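Local coordinates for protein glutaryl-CoA dehydrogenase (Mycobacterium smegmatis, PDB 3SF6) that belongs to the acyl-CoA dehydrogenase family of flavoproteins and binds dihydroflavine-adenine dinucleotide in a four-chain assembly, at residues Ser286-Phe290 with Asp291-Gly295; Phe297-Thr300 with Gln301-Leu304; Ala346-Ile349 with Ala350-Ala353. One frame throughout, in Å; residues are numbered along the deposited sequence. Where two conformers were deposited one is given.

Contact 1: Ser286-Phe290 with Asp291-Gly295. With FDA (dihydroflavine-adenine dinucleotide), chain B.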
loop_
_atom_site.group_PDB
_atom_site.type_symbol
_atom_site.label_atom_id
_atom_site.label_comp_id
_atom_site.label_asym_id
_atom_site.label_seq_id
_atom_site.Cartn_x
_atom_site.Cartn_y
_atom_site.Cartn_z
ATOM N N SER A 286 -19.468 -13.025 15.283
ATOM C CA SER A 286 -20.744 -12.744 15.938
ATOM C C SER A 286 -21.693 -11.896 15.097
ATOM O O SER A 286 -22.912 -12.163 15.066
ATOM C CB SER A 286 -20.556 -12.096 17.324
ATOM O OG SER A 286 -19.869 -10.816 17.280
ATOM N N ARG A 287 -21.169 -10.870 14.444
ATOM C CA ARG A 287 -21.987 -9.979 13.650
ATOM C C ARG A 287 -22.380 -10.599 12.317
ATOM O O ARG A 287 -21.516 -11.089 11.573
ATOM C CB ARG A 287 -21.231 -8.672 13.365
ATOM C CG ARG A 287 -21.929 -7.669 12.470
ATOM C CD ARG A 287 -23.168 -7.126 13.163
ATOM N NE ARG A 287 -23.688 -5.943 12.467
ATOM C CZ ARG A 287 -24.643 -5.173 12.989
ATOM N NH1 ARG A 287 -25.135 -5.481 14.191
ATOM N NH2 ARG A 287 -25.063 -4.102 12.343
ATOM N N GLU A 288 -23.684 -10.585 12.058
ATOM C CA GLU A 288 -24.244 -11.064 10.787
ATOM C C GLU A 288 -24.711 -9.911 9.944
ATOM O O GLU A 288 -25.215 -8.888 10.444
ATOM C CB GLU A 288 -25.420 -12.018 10.999
ATOM C CG GLU A 288 -25.075 -13.204 11.873
ATOM C CD GLU A 288 -25.922 -14.409 11.579
ATOM O OE1 GLU A 288 -25.965 -14.816 10.399
ATOM O OE2 GLU A 288 -26.544 -14.949 12.531
ATOM N N GLN A 289 -24.544 -10.053 8.649
ATOM C CA GLN A 289 -25.116 -9.101 7.719
ATOM C C GLN A 289 -25.322 -9.836 6.389
ATOM O O GLN A 289 -24.543 -10.709 6.042
ATOM C CB GLN A 289 -24.248 -7.834 7.575
ATOM C CG GLN A 289 -24.984 -6.577 7.069
ATOM C CD GLN A 289 -25.974 -5.918 8.044
ATOM O OE1 GLN A 289 -26.675 -4.970 7.655
ATOM N NE2 GLN A 289 -26.050 -6.403 9.291
ATOM N N PHE A 290 -26.406 -9.520 5.684
ATOM C CA PHE A 290 -26.761 -10.239 4.473
ATOM C C PHE A 290 -26.858 -11.765 4.741
ATOM O O PHE A 290 -26.441 -12.571 3.901
ATOM C CB PHE A 290 -25.778 -9.977 3.325
ATOM C CG PHE A 290 -25.719 -8.537 2.846
ATOM C CD1 PHE A 290 -26.541 -8.094 1.837
ATOM C CD2 PHE A 290 -24.828 -7.629 3.411
ATOM C CE1 PHE A 290 -26.508 -6.808 1.395
ATOM C CE2 PHE A 290 -24.787 -6.335 2.960
ATOM C CZ PHE A 290 -25.598 -5.925 1.952
ATOM N N ASP A 291 -27.361 -12.114 5.911
ATOM C CA ASP A 291 -27.672 -13.509 6.287
ATOM C C ASP A 291 -26.448 -14.420 6.457
ATOM O O ASP A 291 -26.535 -15.659 6.337
ATOM C CB ASP A 291 -28.675 -14.120 5.305
ATOM C CG ASP A 291 -29.972 -13.312 5.236
ATOM O OD1 ASP A 291 -30.615 -13.100 6.291
ATOM O OD2 ASP A 291 -30.345 -12.878 4.130
ATOM N N ARG A 292 -25.310 -13.844 6.787
ATOM C CA ARG A 292 -24.194 -14.645 7.248
ATOM C C ARG A 292 -23.291 -13.875 8.168
ATOM O O ARG A 292 -23.358 -12.658 8.183
ATOM C CB ARG A 292 -23.391 -15.195 6.120
ATOM C CG ARG A 292 -22.587 -14.270 5.437
ATOM C CD ARG A 292 -21.852 -14.983 4.331
ATOM N NE ARG A 292 -22.713 -15.205 3.181
ATOM C CZ ARG A 292 -22.284 -15.325 1.923
ATOM N NH1 ARG A 292 -20.983 -15.225 1.633
ATOM N NH2 ARG A 292 -23.164 -15.511 0.944
ATOM N N PRO A 293 -22.459 -14.578 8.942
ATOM C CA PRO A 293 -21.479 -13.835 9.743
ATOM C C PRO A 293 -20.609 -13.040 8.823
ATOM O O PRO A 293 -20.259 -13.541 7.747
ATOM C CB PRO A 293 -20.658 -14.903 10.432
ATOM C CG PRO A 293 -21.420 -16.160 10.285
ATOM C CD PRO A 293 -22.312 -16.035 9.099
ATOM N N ILE A 294 -20.282 -11.805 9.191
ATOM C CA ILE A 294 -19.487 -10.990 8.262
ATOM C C ILE A 294 -18.115 -11.597 8.005
ATOM O O ILE A 294 -17.499 -11.347 6.970
ATOM C CB ILE A 294 -19.362 -9.514 8.689
ATOM C CG1 ILE A 294 -18.677 -9.392 10.027
ATOM C CG2 ILE A 294 -20.747 -8.882 8.690
ATOM C CD1 ILE A 294 -18.365 -7.916 10.470
ATOM N N GLY A 295 -17.643 -12.426 8.936
ATOM C CA GLY A 295 -16.431 -13.215 8.692
ATOM C C GLY A 295 -16.537 -14.224 7.546
ATOM O O GLY A 295 -15.511 -14.745 7.091
HETATM P PA FDA B . -22.384 -3.673 9.151
HETATM O O1A FDA B . -23.279 -3.623 7.988
HETATM O O2A FDA B . -22.668 -4.554 10.296
HETATM O O5B FDA B . -20.963 -4.060 8.501
HETATM C C5B FDA B . -19.860 -4.427 9.358
HETATM C C4B FDA B . -18.609 -4.640 8.513
HETATM O O4B FDA B . -18.878 -5.778 7.654
HETATM C C3B FDA B . -18.270 -3.489 7.591
HETATM O O3B FDA B . -16.836 -3.415 7.423
HETATM C C2B FDA B . -18.941 -3.908 6.290
HETATM O O2B FDA B . -18.383 -3.213 5.159
HETATM C C1B FDA B . -18.737 -5.429 6.276
HETATM N N9A FDA B . -19.758 -6.105 5.463
HETATM C C8A FDA B . -21.108 -6.093 5.679
HETATM N N7A FDA B . -21.726 -6.776 4.704
HETATM C C5A FDA B . -20.749 -7.214 3.847
HETATM C C6A FDA B . -20.746 -7.941 2.663
HETATM N N6A FDA B . -21.888 -8.410 2.104
HETATM N N1A FDA B . -19.550 -8.201 2.082
HETATM C C2A FDA B . -18.409 -7.737 2.594
HETATM N N3A FDA B . -18.367 -7.036 3.710
HETATM C C4A FDA B . -19.528 -6.759 4.343
HETATM N N1 FDA B . -27.636 5.661 9.480
HETATM C C2 FDA B . -28.846 6.257 9.287
HETATM O O2 FDA B . -29.817 5.560 8.905
HETATM N N3 FDA B . -28.975 7.587 9.482
HETATM C C4 FDA B . -27.981 8.376 9.913
HETATM O O4 FDA B . -28.152 9.602 10.147
HETATM C C4X FDA B . -26.715 7.780 10.096
HETATM N N5 FDA B . -25.676 8.495 10.581
HETATM C C5X FDA B . -24.572 7.847 11.099
HETATM C C6 FDA B . -23.649 8.520 11.891
HETATM C C7 FDA B . -22.520 7.905 12.396
HETATM C C7M FDA B . -21.577 8.663 13.337
HETATM C C8 FDA B . -22.298 6.574 12.064
HETATM C C8M FDA B . -21.035 5.903 12.618
HETATM C C9 FDA B . -23.198 5.877 11.288
HETATM C C9A FDA B . -24.354 6.514 10.793
HETATM N N10 FDA B . -25.321 5.809 10.068
HETATM C C10 FDA B . -26.586 6.411 9.889
HETATM C "C1'" FDA B . -25.287 4.341 10.035
HETATM C "C2'" FDA B . -24.389 3.896 8.872
HETATM O "O2'" FDA B . -25.077 4.038 7.610
HETATM C "C3'" FDA B . -24.013 2.438 9.088
HETATM O "O3'" FDA B . -23.044 2.404 10.135
HETATM C "C4'" FDA B . -23.403 1.787 7.844
HETATM O "O4'" FDA B . -24.414 1.564 6.841
HETATM C "C5'" FDA B . -22.702 0.464 8.157
HETATM O "O5'" FDA B . -23.623 -0.408 8.822
HETATM P P FDA B . -23.146 -1.125 10.164
HETATM O O1P FDA B . -22.433 -0.150 11.003
HETATM O O2P FDA B . -24.314 -1.833 10.734
HETATM O O3P FDA B . -22.040 -2.196 9.692
HETATM O O HOH W 1 -25.644 -14.753 2.555
#

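Contact 2: Phe297-Thr300 with Gln301-Leu304. With FDA (dihydroflavine-adenine dinucleotide), chain B.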
loop_
_atom_site.group_PDB
_atom_site.type_symbol
_atom_site.label_atom_id
_atom_site.label_comp_id
_atom_site.label_asym_id
_atom_site.label_seq_id
_atom_site.Cartn_x
_atom_site.Cartn_y
_atom_site.Cartn_z
ATOM N N PHE A 297 -17.562 -13.368 4.546
ATOM C CA PHE A 297 -17.372 -12.629 3.273
ATOM C C PHE A 297 -15.875 -12.541 2.943
ATOM O O PHE A 297 -15.025 -12.316 3.826
ATOM C CB PHE A 297 -18.013 -11.235 3.303
ATOM C CG PHE A 297 -19.505 -11.274 3.449
ATOM C CD1 PHE A 297 -20.285 -11.838 2.462
ATOM C CD2 PHE A 297 -20.088 -10.823 4.600
ATOM C CE1 PHE A 297 -21.670 -11.897 2.619
ATOM C CE2 PHE A 297 -21.461 -10.924 4.756
ATOM C CZ PHE A 297 -22.231 -11.441 3.769
ATOM N N GLN A 298 -15.544 -12.659 1.667
ATOM C CA GLN A 298 -14.123 -12.636 1.267
ATOM C C GLN A 298 -13.392 -11.366 1.700
ATOM O O GLN A 298 -12.250 -11.437 2.166
ATOM C CB GLN A 298 -13.934 -12.794 -0.244
ATOM C CG GLN A 298 -14.628 -13.991 -0.860
ATOM C CD GLN A 298 -14.133 -14.296 -2.260
ATOM O OE1 GLN A 298 -13.750 -13.384 -3.022
ATOM N NE2 GLN A 298 -14.135 -15.593 -2.623
ATOM N N LEU A 299 -14.048 -10.215 1.590
ATOM C CA LEU A 299 -13.339 -8.992 1.925
ATOM C C LEU A 299 -13.004 -8.949 3.423
ATOM O O LEU A 299 -11.971 -8.381 3.823
ATOM C CB LEU A 299 -14.120 -7.752 1.528
ATOM C CG LEU A 299 -14.295 -7.624 0.018
ATOM C CD1 LEU A 299 -15.274 -6.507 -0.343
ATOM C CD2 LEU A 299 -12.933 -7.388 -0.717
ATOM N N THR A 300 -13.856 -9.547 4.248
ATOM C CA THR A 300 -13.577 -9.623 5.684
ATOM C C THR A 300 -12.414 -10.555 5.939
ATOM O O THR A 300 -11.483 -10.222 6.688
ATOM C CB THR A 300 -14.781 -10.044 6.487
ATOM O OG1 THR A 300 -15.956 -9.337 6.044
ATOM C CG2 THR A 300 -14.549 -9.858 7.990
ATOM N N GLN A 301 -12.419 -11.721 5.278
ATOM C CA GLN A 301 -11.331 -12.691 5.441
ATOM C C GLN A 301 -9.972 -12.124 5.001
ATOM O O GLN A 301 -8.923 -12.456 5.585
ATOM C CB GLN A 301 -11.683 -13.980 4.693
ATOM C CG GLN A 301 -12.826 -14.716 5.389
ATOM C CD GLN A 301 -13.001 -16.152 4.983
ATOM O OE1 GLN A 301 -12.237 -16.690 4.166
ATOM N NE2 GLN A 301 -14.003 -16.816 5.588
ATOM N N GLN A 302 -9.968 -11.318 3.946
ATOM C CA GLN A 302 -8.746 -10.663 3.501
ATOM C C GLN A 302 -8.133 -9.822 4.627
ATOM O O GLN A 302 -6.933 -9.911 4.923
ATOM C CB GLN A 302 -9.026 -9.792 2.302
ATOM C CG GLN A 302 -7.777 -9.044 1.802
ATOM C CD GLN A 302 -8.116 -8.203 0.591
ATOM O OE1 GLN A 302 -8.992 -7.360 0.638
ATOM N NE2 GLN A 302 -7.443 -8.449 -0.491
ATOM N N LYS A 303 -8.975 -9.001 5.245
ATOM C CA LYS A 303 -8.524 -8.201 6.383
ATOM C C LYS A 303 -8.007 -9.047 7.518
ATOM O O LYS A 303 -6.958 -8.757 8.084
ATOM C CB LYS A 303 -9.612 -7.271 6.896
ATOM C CG LYS A 303 -10.061 -6.240 5.879
ATOM C CD LYS A 303 -11.254 -5.420 6.378
ATOM C CE LYS A 303 -11.664 -4.382 5.339
ATOM N NZ LYS A 303 -12.803 -3.553 5.892
ATOM N N LEU A 304 -8.763 -10.068 7.902
ATOM C CA LEU A 304 -8.382 -10.908 9.049
ATOM C C LEU A 304 -7.047 -11.649 8.746
ATOM O O LEU A 304 -6.175 -11.718 9.611
ATOM C CB LEU A 304 -9.521 -11.879 9.370
ATOM C CG LEU A 304 -10.817 -11.249 9.799
ATOM C CD1 LEU A 304 -11.907 -12.347 9.882
ATOM C CD2 LEU A 304 -10.644 -10.466 11.166
HETATM P PA FDA B . -22.384 -3.673 9.151
HETATM O O1A FDA B . -23.279 -3.623 7.988
HETATM O O2A FDA B . -22.668 -4.554 10.296
HETATM O O5B FDA B . -20.963 -4.060 8.501
HETATM C C5B FDA B . -19.860 -4.427 9.358
HETATM C C4B FDA B . -18.609 -4.640 8.513
HETATM O O4B FDA B . -18.878 -5.778 7.654
HETATM C C3B FDA B . -18.270 -3.489 7.591
HETATM O O3B FDA B . -16.836 -3.415 7.423
HETATM C C2B FDA B . -18.941 -3.908 6.290
HETATM O O2B FDA B . -18.383 -3.213 5.159
HETATM C C1B FDA B . -18.737 -5.429 6.276
HETATM N N9A FDA B . -19.758 -6.105 5.463
HETATM C C8A FDA B . -21.108 -6.093 5.679
HETATM N N7A FDA B . -21.726 -6.776 4.704
HETATM C C5A FDA B . -20.749 -7.214 3.847
HETATM C C6A FDA B . -20.746 -7.941 2.663
HETATM N N6A FDA B . -21.888 -8.410 2.104
HETATM N N1A FDA B . -19.550 -8.201 2.082
HETATM C C2A FDA B . -18.409 -7.737 2.594
HETATM N N3A FDA B . -18.367 -7.036 3.710
HETATM C C4A FDA B . -19.528 -6.759 4.343
HETATM N N1 FDA B . -27.636 5.661 9.480
HETATM C C2 FDA B . -28.846 6.257 9.287
HETATM O O2 FDA B . -29.817 5.560 8.905
HETATM N N3 FDA B . -28.975 7.587 9.482
HETATM C C4 FDA B . -27.981 8.376 9.913
HETATM O O4 FDA B . -28.152 9.602 10.147
HETATM C C4X FDA B . -26.715 7.780 10.096
HETATM N N5 FDA B . -25.676 8.495 10.581
HETATM C C5X FDA B . -24.572 7.847 11.099
HETATM C C6 FDA B . -23.649 8.520 11.891
HETATM C C7 FDA B . -22.520 7.905 12.396
HETATM C C7M FDA B . -21.577 8.663 13.337
HETATM C C8 FDA B . -22.298 6.574 12.064
HETATM C C8M FDA B . -21.035 5.903 12.618
HETATM C C9 FDA B . -23.198 5.877 11.288
HETATM C C9A FDA B . -24.354 6.514 10.793
HETATM N N10 FDA B . -25.321 5.809 10.068
HETATM C C10 FDA B . -26.586 6.411 9.889
HETATM C "C1'" FDA B . -25.287 4.341 10.035
HETATM C "C2'" FDA B . -24.389 3.896 8.872
HETATM O "O2'" FDA B . -25.077 4.038 7.610
HETATM C "C3'" FDA B . -24.013 2.438 9.088
HETATM O "O3'" FDA B . -23.044 2.404 10.135
HETATM C "C4'" FDA B . -23.403 1.787 7.844
HETATM O "O4'" FDA B . -24.414 1.564 6.841
HETATM C "C5'" FDA B . -22.702 0.464 8.157
HETATM O "O5'" FDA B . -23.623 -0.408 8.822
HETATM P P FDA B . -23.146 -1.125 10.164
HETATM O O1P FDA B . -22.433 -0.150 11.003
HETATM O O2P FDA B . -24.314 -1.833 10.734
HETATM O O3P FDA B . -22.040 -2.196 9.692
HETATM O O HOH W 2 -10.789 -6.351 2.286
#

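Contact 3: Ala346-Ile349 with Ala350-Ala353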
loop_
_atom_site.group_PDB
_atom_site.type_symbol
_atom_site.label_atom_id
_atom_site.label_comp_id
_atom_site.label_asym_id
_atom_site.label_seq_id
_atom_site.Cartn_x
_atom_site.Cartn_y
_atom_site.Cartn_z
ATOM N N ALA A 346 1.219 -2.262 13.702
ATOM C CA ALA A 346 0.183 -2.231 14.744
ATOM C C ALA A 346 -0.903 -1.200 14.485
ATOM O O ALA A 346 -2.097 -1.483 14.661
ATOM C CB ALA A 346 0.818 -2.015 16.121
ATOM N N ILE A 347 -0.506 0.003 14.081
ATOM C CA ILE A 347 -1.485 1.046 13.849
ATOM C C ILE A 347 -2.349 0.734 12.631
ATOM O O ILE A 347 -3.552 1.022 12.627
ATOM C CB ILE A 347 -0.853 2.482 13.836
ATOM C CG1 ILE A 347 -1.932 3.526 14.160
ATOM C CG2 ILE A 347 -0.116 2.789 12.503
ATOM C CD1 ILE A 347 -1.345 4.926 14.402
ATOM N N GLU A 348 -1.761 0.114 11.612
ATOM C CA GLU A 348 -2.541 -0.351 10.476
ATOM C C GLU A 348 -3.527 -1.449 10.895
ATOM O O GLU A 348 -4.686 -1.467 10.426
ATOM C CB GLU A 348 -1.603 -0.837 9.370
ATOM C CG GLU A 348 -2.311 -1.448 8.207
ATOM C CD GLU A 348 -3.089 -0.516 7.349
ATOM O OE1 GLU A 348 -3.125 0.742 7.568
ATOM O OE2 GLU A 348 -3.738 -1.089 6.424
ATOM N N ILE A 349 -3.109 -2.366 11.774
ATOM C CA ILE A 349 -4.032 -3.359 12.297
ATOM C C ILE A 349 -5.199 -2.702 13.027
ATOM O O ILE A 349 -6.375 -3.067 12.828
ATOM C CB ILE A 349 -3.305 -4.384 13.207
ATOM C CG1 ILE A 349 -2.456 -5.331 12.352
ATOM C CG2 ILE A 349 -4.314 -5.155 14.084
ATOM C CD1 ILE A 349 -1.379 -6.105 13.153
ATOM N N ALA A 350 -4.915 -1.738 13.890
ATOM C CA ALA A 350 -5.980 -1.051 14.609
ATOM C C ALA A 350 -6.976 -0.375 13.685
ATOM O O ALA A 350 -8.202 -0.490 13.868
ATOM C CB ALA A 350 -5.380 -0.010 15.599
ATOM N N ARG A 351 -6.447 0.330 12.685
ATOM C CA ARG A 351 -7.279 1.019 11.693
ATOM C C ARG A 351 -8.157 0.050 10.921
ATOM O O ARG A 351 -9.366 0.278 10.740
ATOM C CB ARG A 351 -6.391 1.808 10.762
ATOM C CG ARG A 351 -5.751 2.992 11.455
ATOM C CD ARG A 351 -4.539 3.572 10.737
ATOM N NE ARG A 351 -4.080 4.824 11.376
ATOM C CZ ARG A 351 -2.985 5.491 11.028
ATOM N NH1 ARG A 351 -2.243 5.066 10.044
ATOM N NH2 ARG A 351 -2.647 6.590 11.675
ATOM N N THR A 352 -7.573 -1.069 10.485
ATOM C CA THR A 352 -8.314 -2.063 9.694
ATOM C C THR A 352 -9.386 -2.716 10.559
ATOM O O THR A 352 -10.517 -2.942 10.123
ATOM C CB THR A 352 -7.372 -3.078 9.084
ATOM O OG1 THR A 352 -6.506 -2.374 8.163
ATOM C CG2 THR A 352 -8.159 -4.130 8.315
ATOM N N ALA A 353 -9.022 -3.024 11.793
ATOM C CA ALA A 353 -9.960 -3.652 12.719
ATOM C C ALA A 353 -11.181 -2.755 12.928
ATOM O O ALA A 353 -12.317 -3.206 12.973
ATOM C CB ALA A 353 -9.248 -3.890 14.078
HETATM O O HOH W 3 -1.791 2.633 8.440
HETATM O O HOH W 4 -4.619 -4.215 6.969
#

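Contact 1: Ser286-Phe290 with Asp291-Gly295
Arg287 and Ile294 meet across the base of a tight beta hairpin whose type I' turn runs from Gln289 to Arg292. Backbone bonding is firm at the base, Ile294 N donating to Arg287 O at 2.8 Å and Gln289 N to Arg292 O at 2.9 Å; at the turn the return bond from Arg292 N to Gln289 O is weak. The close packing is that of Ile294 CG2 on Gln289 CB (3.8 Å), while Ile294 CD1 reaches the ribose of dihydroflavine-adenine dinucleotide, 3.6 Å from FDA O4B. Phe290 brings its ring obliquely to the adenine amine, CD2 standing 3.3 Å from FDA N6A. Glu288 makes the loose, exposed side. Beyond the turn, Asp291 OD2 forms a salt bridge with Arg403 NH1 of the second subunit, and Arg292 NH2 donates to O of that Arg403.

Arg287 sends CG anti to its own N (chi1 176°) and bends at chi2, which carries the guanidinium to the pyrophosphate edge-on. NE gives FDA O2A a bond of 2.8 Å (154° at the hydrogen), and NH2 adds weak ones to O2A and O2P. With Gln289 OE1 bound by Gly156 and Asp158 of the second subunit, the hairpin joins cofactor to subunit interface, its arginine probably offsetting phosphate charge.

Contact 2: Phe297-Thr300 with Gln301-Leu304
Thr300 and Leu304 lie side by side and point the same way on the first turns of helix 298-327, Thr300 CG2 standing 4.1 Å from Leu304 CD1. The threonine torsion (chi1 -44°) sets CG2 anti to the backbone N, which directs the methyl to the leucine, and OG1 beside that N, where it binds Ile294 O of the preceding turn. Ala284 of helix 252-286 packs on both residues.

Leu299 and Gln302 likewise lie side by side, Leu299 CD2 being 4.2 Å from Gln302 OE1. Gln302 is extended from CA outward, and its OE1 meets a water at 2.6 Å that also donates to Leu299 O, so one solvent molecule joins side chain to backbone. The same OE1 accepts from Gln302 of the fourth subunit. Lys303 NZ hydrogen-bonds Thr355 OG1 and forms a salt bridge with Glu386 of the second subunit.

Phe297, at the N-cap position, points its CB away from the turn that follows. Its CG sits beside the backbone N (chi1 -64°), and the ring presents one face to the adenine of dihydroflavine-adenine dinucleotide: FDA N6A lies 3.4 Å above the Phe297 ring plane, over its centre, and Phe297 CG is 3.4 Å from FDA N1A. Phe297 O accepts from Gln301 N at 3.0 Å with a 166° angle at the hydrogen, the opening bond of the regular helical series.

Gln298 OE1 accepts from Leu299 N of the fourth subunit, and its NE2 donates to Ala401 O of the third subunit and to N1A of another bound dinucleotide. The helix start thus offers an aromatic face to one adenine and an amide to another: adjacent residues Phe297 and Gln298 contact two different dinucleotides, so two cofactor sites adjoin at this subunit junction.

Contact 3: Ala346-Ile349 with Ala350-Ala353
Ala346-Ile349 and Ala350-Ala353 are successive turns of helix 332-357, joined by four i to i+4 bonds in which Ala350 N, Arg351 N, Thr352 N and Ala353 N donate in turn to the carbonyls of Ala346, Ile347, Glu348 and Ile349. The shortest runs from Ala353 N to Ile349 O, at 2.8 Å.

Over this backbone, Ile347 and Arg351 cross at a slant. Ile347 holds CG1 anti to the backbone N (chi1 -157°), which lifts CD1 onto one face of the Arg351 guanidinium, 3.4 Å above its plane and offset toward the rim; Ile347 CD1 is likewise 3.4 Å from Arg351 NH2. The arginine is extended from CG to NE, and Arg351 CG passes 3.2 Å from Ile347 O. One water in the guanidinium plane accepts from Arg351 NH1 and donates to Glu348 OE1 at 2.5 Å, while NH2 forms a salt bridge to Glu376 of helix 368-380.

Glu348, bent at chi2, turns its carboxylate back toward Thr352, where a second water lies between OE2 and Thr352 OG1, its bond to OE2 long at 3.3 Å. Ile349, Ala350 and Ala353 pack on helix 252-286. The polar flank is therefore linked largely through water, whereas the guanidinium has a direct carboxylate partner that would probably balance its charge beside Arg351 of the second subunit.

Overall arrangement
Following the chain from the N terminus, contact 1 comes first, closing the small hairpin that leaves helix 252-286; contact 2 then opens helix 298-327, and contact 3 lies in helix 332-357. The three are in series, neither nested nor crossed, and each is local. Contacts 1 and 2 have centres about 12 Å apart and touch, Gly295 O lying 3.0 Å from Gln301 NE2; meeting the same dinucleotide, they join hairpin, helix 298-327 and cofactor. Contact 3 is linked to them through contact 2, where Lys303 CB meets Thr352 CG2 at 3.7 Å and the two helices pack together. Contacts 1 and 3 stay about 8 Å apart at their nearest atoms. All three belong to the C-terminal domain of the acyl-CoA dehydrogenase fold.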